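Local atomic coordinates of beta-fructofuranosidase (Arabidopsis thaliana, PDB entry 2OXB), a protein that hydrolyses sucrose and 1-kestose in the plant cell wall, and neokestose and levan less readily, releasing terminal fructose from beta-D-fructofuranosides. Residues Asn345-Arg356 / Asn515-Leu526. The protein carries 1 engineered substitution. Sequence-based numbering, arbitrary orientation.
Sequences NLRNKVLKSGSR and NYGYQSVDVLNL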
loop_
_atom_site.group_PDB
_atom_site.type_symbol
_atom_site.label_atom_id
_atom_site.label_comp_id
_atom_site.label_asym_id
_atom_site.label_seq_id
_atom_site.Cartn_x
_atom_site.Cartn_y
_atom_site.Cartn_z
ATOM N N ASN A 345 -2.954 -28.033 -7.447
ATOM C CA ASN A 345 -4.343 -27.996 -7.024
ATOM C C ASN A 345 -4.628 -28.927 -5.867
ATOM O O ASN A 345 -3.909 -29.897 -5.629
ATOM C CB ASN A 345 -5.264 -28.381 -8.167
ATOM C CG ASN A 345 -6.702 -28.487 -7.732
ATOM O OD1 ASN A 345 -7.446 -27.503 -7.739
ATOM N ND2 ASN A 345 -7.101 -29.683 -7.323
ATOM N N LEU A 346 -5.710 -28.622 -5.168
ATOM C CA LEU A 346 -6.155 -29.398 -4.028
ATOM C C LEU A 346 -7.600 -29.009 -3.790
ATOM O O LEU A 346 -7.904 -27.858 -3.464
ATOM C CB LEU A 346 -5.306 -29.075 -2.797
ATOM C CG LEU A 346 -3.852 -29.550 -2.828
ATOM C CD1 LEU A 346 -3.019 -28.691 -1.912
ATOM C CD2 LEU A 346 -3.774 -31.010 -2.439
ATOM N N ARG A 347 -8.502 -29.959 -3.981
ATOM C CA ARG A 347 -9.902 -29.660 -3.771
ATOM C C ARG A 347 -10.581 -30.640 -2.838
ATOM O O ARG A 347 -10.175 -31.795 -2.724
ATOM C CB ARG A 347 -10.634 -29.616 -5.102
ATOM C CG ARG A 347 -10.383 -30.792 -6.002
ATOM C CD ARG A 347 -11.269 -30.640 -7.207
ATOM N NE ARG A 347 -11.068 -29.329 -7.815
ATOM C CZ ARG A 347 -11.864 -28.806 -8.739
ATOM N NH1 ARG A 347 -12.929 -29.479 -9.165
ATOM N NH2 ARG A 347 -11.584 -27.615 -9.247
ATOM N N ASN A 348 -11.606 -30.160 -2.153
ATOM C CA ASN A 348 -12.351 -30.990 -1.230
ATOM C C ASN A 348 -11.484 -31.822 -0.289
ATOM O O ASN A 348 -11.517 -33.055 -0.345
ATOM C CB ASN A 348 -13.283 -31.901 -2.019
ATOM C CG ASN A 348 -14.201 -31.125 -2.925
ATOM O OD1 ASN A 348 -14.258 -31.371 -4.128
ATOM N ND2 ASN A 348 -14.921 -30.167 -2.355
ATOM N N LYS A 349 -10.706 -31.149 0.564
ATOM C CA LYS A 349 -9.841 -31.824 1.548
ATOM C C LYS A 349 -10.195 -31.355 2.956
ATOM O O LYS A 349 -10.253 -30.160 3.239
ATOM C CB LYS A 349 -8.342 -31.551 1.307
ATOM C CG LYS A 349 -7.667 -32.341 0.164
ATOM C CD LYS A 349 -7.577 -33.857 0.409
ATOM C CE LYS A 349 -6.676 -34.255 1.576
ATOM N NZ LYS A 349 -7.324 -34.068 2.895
ATOM N N VAL A 350 -10.424 -32.314 3.839
ATOM C CA VAL A 350 -10.791 -32.012 5.205
ATOM C C VAL A 350 -9.594 -31.602 6.047
ATOM O O VAL A 350 -8.469 -32.065 5.836
ATOM C CB VAL A 350 -11.463 -33.215 5.820
ATOM C CG1 VAL A 350 -12.797 -33.429 5.146
ATOM C CG2 VAL A 350 -10.581 -34.448 5.620
ATOM N N LEU A 351 -9.852 -30.711 6.999
ATOM C CA LEU A 351 -8.831 -30.204 7.911
ATOM C C LEU A 351 -9.262 -30.517 9.326
ATOM O O LEU A 351 -9.828 -29.672 10.004
ATOM C CB LEU A 351 -8.662 -28.692 7.729
ATOM C CG LEU A 351 -7.535 -28.252 6.793
ATOM C CD1 LEU A 351 -7.731 -26.815 6.380
ATOM C CD2 LEU A 351 -6.211 -28.440 7.504
ATOM N N LYS A 352 -9.002 -31.749 9.751
ATOM C CA LYS A 352 -9.365 -32.204 11.091
ATOM C C LYS A 352 -8.789 -31.292 12.165
ATOM O O LYS A 352 -7.802 -30.600 11.936
ATOM C CB LYS A 352 -8.872 -33.637 11.304
ATOM C CG LYS A 352 -9.660 -34.668 10.511
ATOM C CD LYS A 352 -8.758 -35.700 9.825
ATOM C CE LYS A 352 -8.131 -35.164 8.516
ATOM N NZ LYS A 352 -7.188 -34.008 8.701
ATOM N N SER A 353 -9.412 -31.283 13.336
ATOM C CA SER A 353 -8.933 -30.439 14.415
ATOM C C SER A 353 -7.406 -30.493 14.559
ATOM O O SER A 353 -6.832 -31.538 14.884
ATOM C CB SER A 353 -9.598 -30.837 15.737
ATOM O OG SER A 353 -9.244 -29.937 16.780
ATOM N N GLY A 354 -6.761 -29.358 14.289
ATOM C CA GLY A 354 -5.313 -29.245 14.405
ATOM C C GLY A 354 -4.509 -29.952 13.333
ATOM O O GLY A 354 -3.391 -30.402 13.595
ATOM N N SER A 355 -5.060 -30.028 12.126
ATOM C CA SER A 355 -4.392 -30.714 11.033
ATOM C C SER A 355 -3.761 -29.744 10.044
ATOM O O SER A 355 -3.979 -28.537 10.129
ATOM C CB SER A 355 -5.389 -31.630 10.306
ATOM O OG SER A 355 -6.295 -30.877 9.524
ATOM N N ARG A 356 -2.957 -30.274 9.127
ATOM C CA ARG A 356 -2.305 -29.465 8.101
ATOM C C ARG A 356 -1.838 -30.347 6.951
ATOM O O ARG A 356 -1.189 -31.375 7.159
ATOM C CB ARG A 356 -1.110 -28.700 8.675
ATOM C CG ARG A 356 -0.079 -29.581 9.336
ATOM C CD ARG A 356 1.139 -28.802 9.824
ATOM N NE ARG A 356 2.119 -29.682 10.467
ATOM C CZ ARG A 356 2.755 -30.683 9.856
ATOM N NH1 ARG A 356 2.523 -30.942 8.574
ATOM N NH2 ARG A 356 3.621 -31.435 10.526
ATOM N N ASN A 515 -5.106 -25.739 10.307
ATOM C CA ASN A 515 -6.318 -25.492 11.076
ATOM C C ASN A 515 -6.060 -26.177 12.407
ATOM O O ASN A 515 -6.332 -27.360 12.567
ATOM C CB ASN A 515 -7.536 -26.116 10.378
ATOM C CG ASN A 515 -8.744 -26.241 11.296
ATOM O OD1 ASN A 515 -9.119 -25.296 12.005
ATOM N ND2 ASN A 515 -9.368 -27.411 11.278
ATOM N N TYR A 516 -5.497 -25.434 13.348
ATOM C CA TYR A 516 -5.190 -25.977 14.659
ATOM C C TYR A 516 -6.317 -25.699 15.649
ATOM O O TYR A 516 -6.164 -25.923 16.854
ATOM C CB TYR A 516 -3.878 -25.374 15.173
ATOM C CG TYR A 516 -2.634 -25.945 14.524
ATOM C CD1 TYR A 516 -1.507 -25.150 14.310
ATOM C CD2 TYR A 516 -2.584 -27.276 14.123
ATOM C CE1 TYR A 516 -0.360 -25.668 13.699
ATOM C CE2 TYR A 516 -1.449 -27.804 13.516
ATOM C CZ TYR A 516 -0.341 -27.000 13.303
ATOM O OH TYR A 516 0.766 -27.519 12.668
ATOM N N GLY A 517 -7.452 -25.222 15.135
ATOM C CA GLY A 517 -8.585 -24.909 15.989
ATOM C C GLY A 517 -9.412 -26.118 16.396
ATOM O O GLY A 517 -9.102 -27.257 16.036
ATOM N N TYR A 518 -10.467 -25.875 17.166
ATOM C CA TYR A 518 -11.335 -26.959 17.602
ATOM C C TYR A 518 -12.051 -27.559 16.387
ATOM O O TYR A 518 -11.533 -28.476 15.738
ATOM C CB TYR A 518 -12.352 -26.447 18.627
ATOM C CG TYR A 518 -11.869 -26.458 20.065
ATOM C CD1 TYR A 518 -11.537 -27.663 20.698
ATOM C CD2 TYR A 518 -11.788 -25.266 20.815
ATOM C CE1 TYR A 518 -11.141 -27.691 22.042
ATOM C CE2 TYR A 518 -11.392 -25.280 22.165
ATOM C CZ TYR A 518 -11.074 -26.502 22.772
ATOM O OH TYR A 518 -10.716 -26.557 24.103
ATOM N N GLN A 519 -13.236 -27.036 16.079
ATOM C CA GLN A 519 -14.013 -27.513 14.943
ATOM C C GLN A 519 -13.137 -27.592 13.702
ATOM O O GLN A 519 -12.270 -26.745 13.482
ATOM C CB GLN A 519 -15.194 -26.580 14.656
ATOM C CG GLN A 519 -16.228 -26.454 15.764
ATOM C CD GLN A 519 -16.804 -27.790 16.208
ATOM O OE1 GLN A 519 -16.396 -28.337 17.227
ATOM N NE2 GLN A 519 -17.760 -28.317 15.447
ATOM N N SER A 520 -13.378 -28.623 12.901
ATOM C CA SER A 520 -12.652 -28.862 11.656
ATOM C C SER A 520 -13.320 -28.129 10.479
ATOM O O SER A 520 -14.540 -28.183 10.314
ATOM C CB SER A 520 -12.631 -30.368 11.360
ATOM O OG SER A 520 -11.983 -31.100 12.393
ATOM N N VAL A 521 -12.525 -27.446 9.665
ATOM C CA VAL A 521 -13.066 -26.736 8.506
ATOM C C VAL A 521 -12.682 -27.466 7.226
ATOM O O VAL A 521 -11.799 -28.319 7.251
ATOM C CB VAL A 521 -12.541 -25.289 8.428
ATOM C CG1 VAL A 521 -13.167 -24.449 9.535
ATOM C CG2 VAL A 521 -11.027 -25.283 8.554
ATOM N N ASP A 522 -13.334 -27.130 6.112
ATOM C CA ASP A 522 -13.050 -27.782 4.825
ATOM C C ASP A 522 -12.392 -26.877 3.772
ATOM O O ASP A 522 -12.616 -25.662 3.730
ATOM C CB ASP A 522 -14.335 -28.385 4.236
ATOM C CG ASP A 522 -14.694 -29.732 4.855
ATOM O OD1 ASP A 522 -13.825 -30.631 4.898
ATOM O OD2 ASP A 522 -15.850 -29.905 5.284
ATOM N N VAL A 523 -11.567 -27.486 2.926
ATOM C CA VAL A 523 -10.886 -26.768 1.852
ATOM C C VAL A 523 -11.698 -27.022 0.588
ATOM O O VAL A 523 -11.609 -28.083 -0.015
ATOM C CB VAL A 523 -9.429 -27.285 1.659
ATOM C CG1 VAL A 523 -8.676 -26.394 0.675
ATOM C CG2 VAL A 523 -8.704 -27.291 3.002
ATOM N N LEU A 524 -12.511 -26.050 0.206
ATOM C CA LEU A 524 -13.345 -26.187 -0.973
ATOM C C LEU A 524 -12.481 -26.244 -2.222
ATOM O O LEU A 524 -12.836 -26.873 -3.217
ATOM C CB LEU A 524 -14.291 -25.000 -1.069
ATOM C CG LEU A 524 -15.403 -25.124 -2.098
ATOM C CD1 LEU A 524 -16.458 -26.092 -1.598
ATOM C CD2 LEU A 524 -16.000 -23.751 -2.336
ATOM N N ASN A 525 -11.333 -25.582 -2.148
ATOM C CA ASN A 525 -10.402 -25.509 -3.260
ATOM C C ASN A 525 -9.145 -24.764 -2.807
ATOM O O ASN A 525 -9.167 -24.043 -1.807
ATOM C CB ASN A 525 -11.061 -24.756 -4.415
ATOM C CG ASN A 525 -10.279 -24.861 -5.694
ATOM O OD1 ASN A 525 -10.618 -24.229 -6.690
ATOM N ND2 ASN A 525 -9.228 -25.671 -5.680
ATOM N N LEU A 526 -8.050 -24.945 -3.541
ATOM C CA LEU A 526 -6.781 -24.273 -3.227
ATOM C C LEU A 526 -5.808 -24.415 -4.395
ATOM O O LEU A 526 -5.483 -25.525 -4.820
ATOM C CB LEU A 526 -6.155 -24.843 -1.933
ATOM C CG LEU A 526 -4.665 -24.631 -1.603
ATOM C CD1 LEU A 526 -4.291 -23.169 -1.712
ATOM C CD2 LEU A 526 -4.374 -25.144 -0.197
#
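Leu351 and Val523 meet on the inner face of an antiparallel strand pair, with Leu351 CD1 3.5 Å from Val523 CG2. Phe373 and Val371 of the next strand touch these two side chains. On the same face, Leu351 CD2 lies 3.9 Å from Asn515 CB. With CG anti to the backbone N (chi1 164°), the Asn515 amide reaches the Leu351 carbonyl. Its ND2 donates to Leu351 O at 2.6 Å, from above the carbonyl plane. Lys349 and Val523 form a hydrogen-bonded pair, and Asn348 also faces Val523, giving a G1 beta bulge.

The opposite face is looser, more polar and nearer solvent. There the exposed Val350 and Asp522 lie side by side, and Asp522 OD2 makes weak, long ion pairs with Lys374 and Arg376. At the type II turn from Lys352 to Ser355, Ser353 OG donates to Gly517 O at 2.8 Å. Gly354 O sits at the edge of the Tyr516 ring, 3.2 Å from CE2. Tyr516 OH approaches the edge of the Arg356 guanidinium, whose plane is 83° from the ring. Replacing this tyrosine with alanine would probably leave Gly354 without its ring neighbour and Arg356 freer to swing.

Within the C-terminal beta-sandwich, the contact pairs edge strand 344-351 with strand 521-530, and strand 355-359 with strand 510-515 of the other sheet. Apolar contacts and the Asn515 amide pack the inner face, while backbone bonds and the Ser353 hydroxyl tie strands and turn.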